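Local coordinates for chitinase (Chromobacterium violaceum, PDB 4TXG), which probably hydrolyses glycosidic bonds in chitin with a family 18 glycoside hydrolase domain, alongside carbohydrate- and chitin-binding modules, at residues Y447-G451 with L452-R456; N520-W523 with H524-L528. All coordinates share one frame; numbering follows the deposited sequence.

Contact 1: residues Y447-G451 with L452-R456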
# COMPACT_ATOMS: atom_id res chain seq x y z
N TYR A 447 4.47 10.91 0.07
CA TYR A 447 4.66 10.56 -1.34
C TYR A 447 3.30 10.43 -2.04
O TYR A 447 3.07 11.02 -3.10
CB TYR A 447 5.46 9.24 -1.49
CG TYR A 447 5.42 8.69 -2.90
CD1 TYR A 447 4.37 7.88 -3.32
CD2 TYR A 447 6.40 9.03 -3.84
CE1 TYR A 447 4.30 7.41 -4.62
CE2 TYR A 447 6.33 8.56 -5.14
CZ TYR A 447 5.27 7.75 -5.52
OH TYR A 447 5.18 7.25 -6.83
N TYR A 448 2.39 9.66 -1.44
CA TYR A 448 1.13 9.37 -2.12
C TYR A 448 0.21 10.59 -2.22
O TYR A 448 -0.65 10.65 -3.10
CB TYR A 448 0.42 8.18 -1.45
CG TYR A 448 1.10 6.90 -1.89
CD1 TYR A 448 0.87 6.38 -3.16
CD2 TYR A 448 2.04 6.25 -1.09
CE1 TYR A 448 1.52 5.24 -3.61
CE2 TYR A 448 2.70 5.10 -1.53
CZ TYR A 448 2.43 4.60 -2.79
OH TYR A 448 3.07 3.47 -3.27
N ARG A 449 0.40 11.58 -1.35
CA ARG A 449 -0.39 12.81 -1.45
C ARG A 449 -0.07 13.62 -2.70
O ARG A 449 -0.80 14.56 -3.04
CB ARG A 449 -0.20 13.68 -0.21
CG ARG A 449 -0.87 13.11 1.03
CD ARG A 449 -2.40 13.20 0.90
NE ARG A 449 -2.81 14.59 1.13
CZ ARG A 449 -3.06 15.45 0.16
NH1 ARG A 449 -2.97 15.07 -1.11
NH2 ARG A 449 -3.39 16.69 0.46
N GLY A 450 1.03 13.30 -3.36
CA GLY A 450 1.35 13.97 -4.60
C GLY A 450 0.25 13.77 -5.63
O GLY A 450 -0.05 14.68 -6.41
N GLY A 451 -0.37 12.59 -5.62
CA GLY A 451 -1.37 12.26 -6.63
C GLY A 451 -2.72 11.85 -6.08
O GLY A 451 -3.60 11.46 -6.84
N LEU A 452 -2.89 11.95 -4.76
CA LEU A 452 -4.14 11.56 -4.07
C LEU A 452 -4.51 12.54 -2.95
O LEU A 452 -3.63 13.03 -2.26
CB LEU A 452 -4.01 10.16 -3.44
CG LEU A 452 -3.93 8.93 -4.36
CD1 LEU A 452 -3.64 7.69 -3.53
CD2 LEU A 452 -5.22 8.77 -5.15
N PRO A 453 -5.81 12.78 -2.75
CA PRO A 453 -6.22 13.45 -1.51
C PRO A 453 -6.03 12.52 -0.31
O PRO A 453 -6.02 11.30 -0.50
CB PRO A 453 -7.70 13.75 -1.74
CG PRO A 453 -8.15 12.59 -2.62
CD PRO A 453 -6.96 12.37 -3.57
N ALA A 454 -5.91 13.08 0.89
CA ALA A 454 -5.70 12.27 2.09
C ALA A 454 -6.80 11.23 2.26
O ALA A 454 -6.55 10.12 2.73
CB ALA A 454 -5.62 13.17 3.33
N SER A 455 -8.01 11.58 1.84
CA SER A 455 -9.16 10.68 1.97
C SER A 455 -9.02 9.37 1.17
O SER A 455 -9.73 8.41 1.44
CB SER A 455 -10.45 11.41 1.54
OG SER A 455 -10.34 11.85 0.19
N ARG A 456 -8.11 9.34 0.20
CA ARG A 456 -7.94 8.14 -0.62
C ARG A 456 -6.64 7.41 -0.29
O ARG A 456 -6.19 6.57 -1.06
CB ARG A 456 -8.02 8.49 -2.12
CG ARG A 456 -9.46 8.87 -2.54
CD ARG A 456 -9.59 9.45 -3.95
NE ARG A 456 -9.05 8.57 -4.98
CZ ARG A 456 -8.40 9.02 -6.05
NH1 ARG A 456 -8.26 10.33 -6.23
NH2 ARG A 456 -7.90 8.18 -6.95
O HOH W 1 -6.06 10.62 -8.05
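Arg449 folds its side chain over the turn that follows helix 441-448 and meets Leu452, Pro453 and Ala454. This is the helix-to-strand turn of the TIM barrel that leads into strand 457-462. The polar contact is at the edge of the guanidinium. Arg449 NH1 is modelled 2.4 Å from Leu452 O, as a hydrogen bond bent to 127° at the hydrogen. That is very short, so its exact length is doubtful. The same carbonyl also receives a CA-H...O contact, with Arg449 CA 3.3 Å from Leu452 O. The chain of Arg449 is bent at chi2 (-70°) and chi3 (-76°), which brings the guanidinium round to Leu452 O and Ala454 N. Its NH2 makes a long, weak ion pair with Asp733.

Face contacts come next. Ala454 N and Pro453 CA lie over one face of the Arg449 guanidinium, and Ala454 CB is 3.8 Å from Arg449 NE. Leu452 CD2 sits over the centre of the Arg456 guanidinium, 3.2 Å above the plane. Leu452 also packs on Val392 of strand 391-395.

Backbone and water bonds close the turn. Gly450 N bonds to Tyr447 O, Gly451 N to Tyr448 O, and Arg456 N to Pro453 O across the short 3-10 segment. A water donates to Gly451 O at 2.9 Å and accepts from Arg456 NH1 at 2.9 Å, so it links Gly451 to Arg456. Tyr448 OH reaches Pro371 O.

The chemistry is that of two arginines set against main-chain carbonyls. Arg456 donates directly to Glu124 O and Leu389 O and reaches Gly451 O through the water. Leu452 sits between the two: its O faces the Arg449 guanidinium edge, and its CD2 packs on the Arg456 guanidinium.

Contact 2: residues N520-W523 with H524-L528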
# COMPACT_ATOMS: atom_id res chain seq x y z
N ASN A 520 6.57 -13.65 13.83
CA ASN A 520 5.65 -14.13 14.86
C ASN A 520 4.37 -13.30 14.85
O ASN A 520 4.42 -12.12 14.52
CB ASN A 520 6.27 -14.02 16.26
CG ASN A 520 7.63 -14.67 16.37
OD1 ASN A 520 7.72 -15.89 16.54
ND2 ASN A 520 8.68 -13.87 16.30
N PRO A 521 3.24 -13.89 15.26
CA PRO A 521 2.06 -13.07 15.53
C PRO A 521 2.31 -12.23 16.77
O PRO A 521 3.12 -12.64 17.61
CB PRO A 521 0.96 -14.11 15.78
CG PRO A 521 1.69 -15.30 16.33
CD PRO A 521 3.02 -15.32 15.58
N MET A 522 1.64 -11.08 16.91
CA MET A 522 1.93 -10.24 18.06
C MET A 522 1.52 -10.89 19.39
O MET A 522 2.09 -10.56 20.44
CB MET A 522 1.27 -8.86 17.90
CG MET A 522 2.19 -7.82 17.21
SD MET A 522 3.83 -7.73 17.98
CE MET A 522 3.39 -7.32 19.66
N TRP A 523 0.56 -11.82 19.38
CA TRP A 523 0.27 -12.52 20.64
C TRP A 523 1.49 -13.31 21.12
O TRP A 523 1.75 -13.39 22.32
CB TRP A 523 -0.94 -13.46 20.56
CG TRP A 523 -1.28 -14.11 19.22
CD1 TRP A 523 -2.02 -13.55 18.21
CD2 TRP A 523 -0.98 -15.46 18.80
NE1 TRP A 523 -2.16 -14.45 17.18
CE2 TRP A 523 -1.53 -15.63 17.52
CE3 TRP A 523 -0.28 -16.52 19.38
CZ2 TRP A 523 -1.41 -16.82 16.79
CZ3 TRP A 523 -0.16 -17.71 18.67
CH2 TRP A 523 -0.72 -17.84 17.39
N HIS A 524 2.24 -13.89 20.19
CA HIS A 524 3.41 -14.64 20.61
C HIS A 524 4.48 -13.69 21.14
O HIS A 524 5.11 -13.98 22.15
CB HIS A 524 3.96 -15.51 19.48
CG HIS A 524 5.12 -16.36 19.91
ND1 HIS A 524 5.03 -17.26 20.94
CD2 HIS A 524 6.41 -16.41 19.47
CE1 HIS A 524 6.21 -17.85 21.12
NE2 HIS A 524 7.06 -17.34 20.24
N ALA A 525 4.66 -12.54 20.49
CA ALA A 525 5.60 -11.54 20.99
C ALA A 525 5.21 -11.04 22.39
O ALA A 525 6.07 -10.74 23.21
CB ALA A 525 5.69 -10.37 20.01
N LYS A 526 3.91 -10.93 22.64
CA LYS A 526 3.44 -10.52 23.96
C LYS A 526 3.73 -11.60 25.01
O LYS A 526 4.05 -11.28 26.16
CB LYS A 526 1.94 -10.17 23.91
CG LYS A 526 1.67 -8.80 23.27
CD LYS A 526 2.09 -7.70 24.23
CE LYS A 526 2.52 -6.41 23.54
NZ LYS A 526 3.09 -5.43 24.54
N ASN A 527 3.61 -12.87 24.64
CA ASN A 527 4.00 -13.94 25.55
C ASN A 527 5.51 -13.95 25.82
O ASN A 527 5.93 -14.14 26.96
CB ASN A 527 3.55 -15.30 25.00
CG ASN A 527 2.06 -15.54 25.21
OD1 ASN A 527 1.47 -15.03 26.17
ND2 ASN A 527 1.45 -16.32 24.32
N LEU A 528 6.32 -13.73 24.80
CA LEU A 528 7.77 -13.71 25.01
C LEU A 528 8.15 -12.62 26.00
O LEU A 528 9.00 -12.82 26.87
CB LEU A 528 8.52 -13.52 23.69
CG LEU A 528 8.45 -14.71 22.73
CD1 LEU A 528 9.23 -14.42 21.46
CD2 LEU A 528 8.96 -15.99 23.41
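Asn520, just ahead of the N-cap Pro521, meets His524 in the first turn of helix 522-530. Asn520 OD1 lies at the edge of the imidazole, 3.3 Å from His524 CD2, and the amide and ring planes are 43° apart. His524 CG is anti to its backbone N (chi1 -177°), which turns the ring back to Asn520. Pro521 sets its CG 3.9 Å from His524 CB and over the centre of the Trp523 indole face. Met522 is bent at chi2 and chi3, which lays SD beside Ala525 CB (3.8 Å).

Backbone bonds start the helix. Pro521 O accepts from Ala525 N at 3.3 Å, and weakly from His524 N. Met522 O takes Lys526 N at 2.9 Å, and Trp523 O takes Asn527 N.

Outer partners fix the polar groups. Asn520 bonds to Asp502 O and Ile504 N, and His524 to Tyr536 OH and Ile501 O. Trp523 NE1 reaches Ala606 O, Asn527 OD1 reaches Tyr622 N, and Lys526 forms salt bridges with Glu529 and Asp581.

The helix start packs on strand 609-612 through Met522, Trp523 and Lys526, and on strand 621-624 through Trp523, Lys526 and Asn527.

Contact 1 precedes contact 2 along the chain. Their centres are 34 Å apart and their nearest atoms about 23 Å, so they do not touch. Both lie in the family 18 range, whose parallel strands form a TIM barrel. Residues 520-528 start helix 522-530, in the long excursion between barrel strands 457-462 and 599-603. Strand 457-462 relates the two: residues 447-456 lead into it from helix 441-448, and Tyr463 and Thr465, just after it, make backbone bonds to Met522 and Asn520. Contact 1 also borders the C-terminal region at Ser764 and Ser767, while contact 2 belongs to the excursion outside the barrel strands.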